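Long-range contact in putative lipoprotein (Campylobacter jejuni subsp. jejuni, PDB 2G5G), which binds a pair of cofacial hemes as a dimer and probably serves in bacterial heme transport: residues Y160-L171 with K227-D236. Numbering follows the deposited sequence.
Sequences YVSTTNEVKKQL and KIGIPLHIQD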
# COMPACT_ATOMS: atom_id res chain seq x y z
N TYR A 160 -4.75 -26.34 7.54
CA TYR A 160 -4.87 -27.58 6.81
C TYR A 160 -5.74 -27.34 5.58
O TYR A 160 -5.24 -27.39 4.46
CB TYR A 160 -5.41 -28.70 7.71
CG TYR A 160 -5.60 -30.00 6.97
CD1 TYR A 160 -4.50 -30.67 6.40
CD2 TYR A 160 -6.87 -30.56 6.81
CE1 TYR A 160 -4.67 -31.87 5.70
CE2 TYR A 160 -7.05 -31.77 6.12
CZ TYR A 160 -5.94 -32.41 5.57
OH TYR A 160 -6.11 -33.59 4.87
N VAL A 161 -7.01 -27.01 5.76
CA VAL A 161 -7.84 -26.70 4.59
C VAL A 161 -7.83 -25.23 4.19
O VAL A 161 -8.17 -24.89 3.05
CB VAL A 161 -9.31 -27.17 4.72
CG1 VAL A 161 -9.37 -28.71 4.97
CG2 VAL A 161 -10.03 -26.38 5.81
N SER A 162 -7.48 -24.34 5.13
CA SER A 162 -7.61 -22.92 4.85
C SER A 162 -6.41 -22.30 4.14
O SER A 162 -6.53 -21.22 3.59
CB SER A 162 -7.92 -22.11 6.14
OG SER A 162 -6.81 -22.13 7.00
N THR A 163 -5.28 -22.99 4.15
CA THR A 163 -4.02 -22.39 3.65
C THR A 163 -3.41 -23.18 2.49
O THR A 163 -2.22 -23.05 2.21
CB THR A 163 -2.96 -22.32 4.76
OG1 THR A 163 -2.88 -23.60 5.40
CG2 THR A 163 -3.35 -21.28 5.80
N THR A 164 -4.23 -24.00 1.82
CA THR A 164 -3.74 -24.83 0.70
C THR A 164 -3.26 -23.96 -0.44
O THR A 164 -3.69 -22.81 -0.58
CB THR A 164 -4.84 -25.74 0.12
OG1 THR A 164 -5.85 -24.94 -0.50
CG2 THR A 164 -5.47 -26.61 1.19
N ASN A 165 -2.39 -24.51 -1.29
CA ASN A 165 -1.93 -23.77 -2.47
C ASN A 165 -3.08 -23.41 -3.36
O ASN A 165 -3.08 -22.36 -3.98
CB ASN A 165 -0.89 -24.57 -3.27
CG ASN A 165 0.32 -24.91 -2.45
OD1 ASN A 165 0.79 -24.10 -1.65
ND2 ASN A 165 0.84 -26.12 -2.63
N GLU A 166 -4.08 -24.30 -3.41
CA GLU A 166 -5.25 -24.11 -4.24
C GLU A 166 -6.02 -22.87 -3.78
O GLU A 166 -6.40 -22.04 -4.58
CB GLU A 166 -6.13 -25.37 -4.17
CG GLU A 166 -7.30 -25.44 -5.15
CD GLU A 166 -8.24 -26.64 -4.90
OE1 GLU A 166 -7.87 -27.59 -4.17
OE2 GLU A 166 -9.37 -26.63 -5.45
N VAL A 167 -6.27 -22.77 -2.48
CA VAL A 167 -6.91 -21.56 -1.92
C VAL A 167 -6.10 -20.28 -2.20
O VAL A 167 -6.66 -19.27 -2.70
CB VAL A 167 -7.17 -21.74 -0.41
CG1 VAL A 167 -7.59 -20.40 0.24
CG2 VAL A 167 -8.25 -22.86 -0.19
N LYS A 168 -4.81 -20.33 -1.88
CA LYS A 168 -3.89 -19.20 -2.11
C LYS A 168 -3.84 -18.75 -3.56
O LYS A 168 -3.80 -17.56 -3.82
CB LYS A 168 -2.49 -19.50 -1.60
CG LYS A 168 -2.37 -19.45 -0.11
CD LYS A 168 -1.00 -19.90 0.33
CE LYS A 168 -0.83 -19.69 1.83
NZ LYS A 168 0.10 -20.70 2.40
N LYS A 169 -3.83 -19.71 -4.49
CA LYS A 169 -3.82 -19.36 -5.93
C LYS A 169 -5.14 -18.74 -6.36
O LYS A 169 -5.16 -17.79 -7.15
CB LYS A 169 -3.54 -20.60 -6.79
CG LYS A 169 -3.09 -20.25 -8.21
CD LYS A 169 -4.25 -20.26 -9.18
CE LYS A 169 -3.75 -20.43 -10.65
NZ LYS A 169 -2.44 -19.74 -10.90
N GLN A 170 -6.26 -19.25 -5.84
CA GLN A 170 -7.55 -18.63 -6.15
C GLN A 170 -7.57 -17.20 -5.65
O GLN A 170 -8.08 -16.32 -6.33
CB GLN A 170 -8.74 -19.40 -5.57
CG GLN A 170 -9.02 -20.75 -6.24
CD GLN A 170 -10.06 -21.57 -5.47
OE1 GLN A 170 -9.72 -22.42 -4.66
NE2 GLN A 170 -11.33 -21.28 -5.73
N LEU A 171 -7.03 -16.98 -4.45
CA LEU A 171 -6.95 -15.64 -3.88
C LEU A 171 -5.99 -14.76 -4.70
O LEU A 171 -6.27 -13.58 -4.92
CB LEU A 171 -6.49 -15.72 -2.41
CG LEU A 171 -7.60 -16.03 -1.37
CD1 LEU A 171 -6.99 -16.14 0.02
CD2 LEU A 171 -8.73 -15.00 -1.37
N LYS A 227 -15.47 -21.37 -0.43
CA LYS A 227 -14.36 -21.90 -1.26
C LYS A 227 -12.98 -21.40 -0.84
O LYS A 227 -12.01 -22.13 -0.91
CB LYS A 227 -14.57 -21.52 -2.72
CG LYS A 227 -15.84 -22.09 -3.35
CD LYS A 227 -16.09 -21.48 -4.73
CE LYS A 227 -15.07 -21.95 -5.78
NZ LYS A 227 -15.34 -21.20 -7.07
N ILE A 228 -12.89 -20.13 -0.43
CA ILE A 228 -11.58 -19.48 -0.22
C ILE A 228 -11.49 -18.70 1.10
O ILE A 228 -10.42 -18.18 1.43
CB ILE A 228 -11.28 -18.48 -1.35
CG1 ILE A 228 -12.39 -17.42 -1.42
CG2 ILE A 228 -11.05 -19.23 -2.70
CD1 ILE A 228 -12.20 -16.33 -2.44
N GLY A 229 -12.62 -18.56 1.81
CA GLY A 229 -12.70 -17.59 2.92
C GLY A 229 -12.80 -18.12 4.34
O GLY A 229 -12.39 -19.24 4.67
N ILE A 230 -13.38 -17.27 5.18
CA ILE A 230 -13.61 -17.58 6.59
C ILE A 230 -14.10 -19.01 6.94
O ILE A 230 -13.59 -19.60 7.89
CB ILE A 230 -14.54 -16.53 7.22
CG1 ILE A 230 -13.86 -15.15 7.15
CG2 ILE A 230 -14.94 -16.95 8.70
CD1 ILE A 230 -14.83 -13.96 7.19
N PRO A 231 -15.08 -19.57 6.19
CA PRO A 231 -15.51 -20.96 6.50
C PRO A 231 -14.39 -22.01 6.58
O PRO A 231 -14.45 -22.91 7.43
CB PRO A 231 -16.53 -21.27 5.40
CG PRO A 231 -17.15 -19.92 5.09
CD PRO A 231 -15.93 -18.98 5.14
N LEU A 232 -13.36 -21.89 5.73
CA LEU A 232 -12.22 -22.80 5.78
C LEU A 232 -11.44 -22.66 7.09
O LEU A 232 -10.97 -23.65 7.64
CB LEU A 232 -11.26 -22.52 4.62
CG LEU A 232 -11.84 -22.58 3.20
CD1 LEU A 232 -10.77 -22.15 2.18
CD2 LEU A 232 -12.34 -24.01 2.93
N HIS A 233 -11.33 -21.43 7.58
CA HIS A 233 -10.56 -21.15 8.79
C HIS A 233 -11.32 -21.62 10.00
O HIS A 233 -10.73 -22.19 10.93
CB HIS A 233 -10.20 -19.65 8.89
CG HIS A 233 -9.34 -19.17 7.76
ND1 HIS A 233 -7.98 -19.01 7.87
CD2 HIS A 233 -9.66 -18.83 6.49
CE1 HIS A 233 -7.49 -18.59 6.72
NE2 HIS A 233 -8.49 -18.48 5.86
N ILE A 234 -12.65 -21.44 9.98
CA ILE A 234 -13.52 -22.02 11.03
C ILE A 234 -13.31 -23.54 11.16
O ILE A 234 -13.18 -24.07 12.26
CB ILE A 234 -15.02 -21.66 10.81
CG1 ILE A 234 -15.24 -20.15 10.99
CG2 ILE A 234 -15.97 -22.50 11.75
CD1 ILE A 234 -16.67 -19.66 10.60
N GLN A 235 -13.26 -24.24 10.03
CA GLN A 235 -13.00 -25.68 10.01
C GLN A 235 -11.68 -26.03 10.66
O GLN A 235 -11.62 -26.98 11.45
CB GLN A 235 -12.95 -26.23 8.57
CG GLN A 235 -14.27 -26.18 7.84
CD GLN A 235 -14.17 -26.80 6.44
OE1 GLN A 235 -14.54 -26.16 5.45
NE2 GLN A 235 -13.67 -28.04 6.36
N ASP A 236 -10.63 -25.28 10.29
CA ASP A 236 -9.27 -25.47 10.85
C ASP A 236 -9.21 -25.19 12.35
O ASP A 236 -8.40 -25.83 13.06
CB ASP A 236 -8.22 -24.63 10.11
CG ASP A 236 -7.77 -25.25 8.76
OD1 ASP A 236 -8.10 -26.42 8.47
OD2 ASP A 236 -7.06 -24.55 8.00
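Asp236 OD2 takes three hydrogen bonds from the loop 160-162. Ser162 OG gives the shortest, 2.6 Å to Asp236 OD2, and arrives on the anti side of that oxygen. The backbone N atoms of Tyr160 and Ser162 come from above the carboxylate plane, Tyr160 N the more steeply, 51° out of it. The other oxygen is met differently: Val161 N lies 3.0 Å from Asp236 OD1 and uses its syn lone pair in a nearly straight bond (165°). Four donors thus hold the carboxylate and fix its rotation, which would probably favour the charged form.

Ser162 OG sits between its own N and carbonyl carbon (chi1 68°), which turns the hydroxyl to Asp236, while the backbone sets CB over the His233 ring. Ser162 CB stands 3.5 Å from the centroid of the His233 ring, almost on the ring normal, a CH-pi contact. Arg202 bonds to both Ser162 OG and His233 ND1, tying both residues to helix 187-210.

Apolar packing continues beyond Ser162. Val167 CG2 meets Leu232 CD1 tip to tip at 3.5 Å. Ile228 CG2 packs on Gln170 CB at 3.7 Å, and Ile228 CD1 touches Leu171 CD2 at 3.9 Å.

Thr164 N-caps helix 165-179, its OG1 accepting from Val167 N. Apolar packing joins this helix's first turns to Ile228 and Leu232, and the Asp236 carboxylate of helix 230-236 binds successive backbone N-H groups of the loop before it, within the ChaN heme-binding fold.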